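PDB 5ZIY: flagellar hook-associated protein 3 from Bacillus cereus, which probably helps to form the junction between the flagellar hook and the filament, as a hook-associated protein of the FlgL family. Local coordinates for residues R51-Q54 / L55-A59. Residues are numbered along the deposited sequence; the frame is centred on the assembly and turned at random.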
ATOM      1  N   ARG A  51     -12.509 -11.417  -1.505  1.00 28.56           N
ATOM      2  CA  ARG A  51     -13.005 -12.385  -2.483  1.00 29.71           C
ATOM      3  C   ARG A  51     -12.405 -13.772  -2.255  1.00 29.04           C
ATOM      4  O   ARG A  51     -13.089 -14.761  -2.386  1.00 30.60           O
ATOM      5  CB  ARG A  51     -12.740 -11.879  -3.904  1.00 30.27           C
ATOM      6  CG  ARG A  51     -13.140 -12.832  -5.040  1.00 34.25           C
ATOM      7  CD  ARG A  51     -14.615 -12.925  -5.263  1.00 39.67           C
ATOM      8  NE  ARG A  51     -14.935 -13.806  -6.392  1.00 43.83           N
ATOM      9  CZ  ARG A  51     -16.100 -14.428  -6.560  1.00 48.36           C
ATOM     10  NH1 ARG A  51     -17.073 -14.273  -5.669  1.00 51.56           N
ATOM     11  NH2 ARG A  51     -16.290 -15.228  -7.605  1.00 50.43           N
ATOM     12  N   ALA A  52     -11.127 -13.818  -1.887  1.00 27.20           N
ATOM     13  CA  ALA A  52     -10.434 -15.086  -1.570  1.00 27.22           C
ATOM     14  C   ALA A  52     -11.107 -15.778  -0.411  1.00 28.80           C
ATOM     15  O   ALA A  52     -11.310 -16.994  -0.468  1.00 29.86           O
ATOM     16  CB  ALA A  52      -8.941 -14.852  -1.245  1.00 25.98           C
ATOM     17  N   ASP A  53     -11.417 -15.010   0.640  1.00 29.43           N
ATOM     18  CA  ASP A  53     -12.169 -15.507   1.815  1.00 32.02           C
ATOM     19  C   ASP A  53     -13.532 -16.104   1.401  1.00 34.03           C
ATOM     20  O   ASP A  53     -13.878 -17.218   1.782  1.00 35.70           O
ATOM     21  CB  ASP A  53     -12.402 -14.355   2.815  1.00 33.21           C
ATOM     22  CG  ASP A  53     -13.268 -14.751   4.004  1.00 38.65           C
ATOM     23  OD1 ASP A  53     -12.743 -15.477   4.867  1.00 43.35           O
ATOM     24  OD2 ASP A  53     -14.463 -14.318   4.119  1.00 43.73           O
ATOM     25  N   GLN A  54     -14.280 -15.347   0.608  1.00 34.32           N
ATOM     26  CA  GLN A  54     -15.595 -15.773   0.122  1.00 36.97           C
ATOM     27  C   GLN A  54     -15.537 -17.111  -0.649  1.00 36.75           C
ATOM     28  O   GLN A  54     -16.297 -18.027  -0.362  1.00 39.00           O
ATOM     29  CB  GLN A  54     -16.224 -14.651  -0.732  1.00 38.33           C
ATOM     30  CG  GLN A  54     -16.557 -13.346   0.067  1.00 41.64           C
ATOM     31  CD  GLN A  54     -17.068 -12.171  -0.808  1.00 43.76           C
ATOM     32  OE1 GLN A  54     -16.361 -11.666  -1.699  1.00 43.75           O
ATOM     33  NE2 GLN A  54     -18.275 -11.711  -0.518  1.00 47.48           N
ATOM     34  N   LEU A  55     -14.617 -17.209  -1.605  1.00 34.51           N
ATOM     35  CA  LEU A  55     -14.408 -18.417  -2.431  1.00 34.67           C
ATOM     36  C   LEU A  55     -13.925 -19.635  -1.625  1.00 34.70           C
ATOM     37  O   LEU A  55     -14.118 -20.782  -2.036  1.00 35.77           O
ATOM     38  CB  LEU A  55     -13.329 -18.134  -3.497  1.00 32.99           C
ATOM     39  CG  LEU A  55     -13.629 -17.149  -4.622  1.00 33.57           C
ATOM     40  CD1 LEU A  55     -12.357 -16.905  -5.447  1.00 32.31           C
ATOM     41  CD2 LEU A  55     -14.802 -17.621  -5.494  1.00 36.69           C
ATOM     42  N   THR A  56     -13.216 -19.367  -0.532  1.00 33.91           N
ATOM     43  CA  THR A  56     -12.739 -20.402   0.335  1.00 34.95           C
ATOM     44  C   THR A  56     -13.861 -20.898   1.258  1.00 37.85           C
ATOM     45  O   THR A  56     -13.879 -22.059   1.614  1.00 39.02           O
ATOM     46  CB  THR A  56     -11.499 -19.960   1.128  1.00 33.92           C
ATOM     47  OG1 THR A  56     -10.462 -19.535   0.211  1.00 31.90           O
ATOM     48  CG2 THR A  56     -10.983 -21.115   1.940  1.00 35.75           C
ATOM     49  N   VAL A  57     -14.784 -20.020   1.630  1.00 39.49           N
ATOM     50  CA  VAL A  57     -15.995 -20.427   2.324  1.00 43.64           C
ATOM     51  C   VAL A  57     -16.816 -21.351   1.388  1.00 45.29           C
ATOM     52  O   VAL A  57     -17.263 -22.433   1.813  1.00 48.30           O
ATOM     53  CB  VAL A  57     -16.795 -19.182   2.850  1.00 45.84           C
ATOM     54  CG1 VAL A  57     -18.214 -19.548   3.283  1.00 50.09           C
ATOM     55  CG2 VAL A  57     -16.044 -18.505   4.010  1.00 45.52           C
ATOM     56  N   GLN A  58     -16.971 -20.967   0.114  1.00 44.48           N
ATOM     57  CA  GLN A  58     -17.656 -21.824  -0.881  1.00 45.97           C
ATOM     58  C   GLN A  58     -17.003 -23.198  -0.905  1.00 44.42           C
ATOM     59  O   GLN A  58     -17.684 -24.213  -0.828  1.00 46.21           O
ATOM     60  CB  GLN A  58     -17.608 -21.230  -2.298  1.00 45.23           C
ATOM     61  CG  GLN A  58     -18.585 -20.106  -2.531  1.00 51.02           C
ATOM     62  CD  GLN A  58     -18.461 -19.453  -3.912  1.00 52.30           C
ATOM     63  OE1 GLN A  58     -17.813 -19.988  -4.822  1.00 53.58           O
ATOM     64  NE2 GLN A  58     -19.112 -18.306  -4.072  1.00 52.00           N
ATOM     65  N   ALA A  59     -15.679 -23.213  -1.016  1.00 41.06           N
ATOM     66  CA  ALA A  59     -14.897 -24.459  -1.050  1.00 40.78           C
ATOM     67  C   ALA A  59     -15.123 -25.363   0.177  1.00 42.67           C
ATOM     68  O   ALA A  59     -15.189 -26.577   0.071  1.00 43.66           O
ATOM     69  CB  ALA A  59     -13.422 -24.116  -1.179  1.00 38.22           C
TER
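L55 lays its CD2 methyl over one face of the R51 guanidinium, 3.5 Å from NH2 and set toward the rim of the group. The arginine gets there by a bend at its second torsion (chi2 74°), which turns an otherwise extended chain along the helix. A long, flexible residue suits this half-exposed place: its flat end rests on one methyl of the leucine while NH2 makes a weak, long ion pair with E75. L55 in turn is buried against I72 and I79 of helix 67-87, where a branched aliphatic side chain suits an apolar contact between helices.

On another side of the helix, T56 turns its hydroxyl back beside its own backbone N (chi1 -57°), and OG1 donates to A52 O at 2.8 Å. The backbone N of T56 binds the same oxygen at 3.0 Å, the two donors arriving from opposite faces of the carbonyl plane. The buried hydroxyl is thereby satisfied within the helix, and T56 can pack against L162, M150 and M154. A52, small enough for close packing, meets I76 and L147. With Q54 and Q58 exposed, this is an amphipathic stretch of helix 8-60 in the helical bundle of a flagellin-related protein.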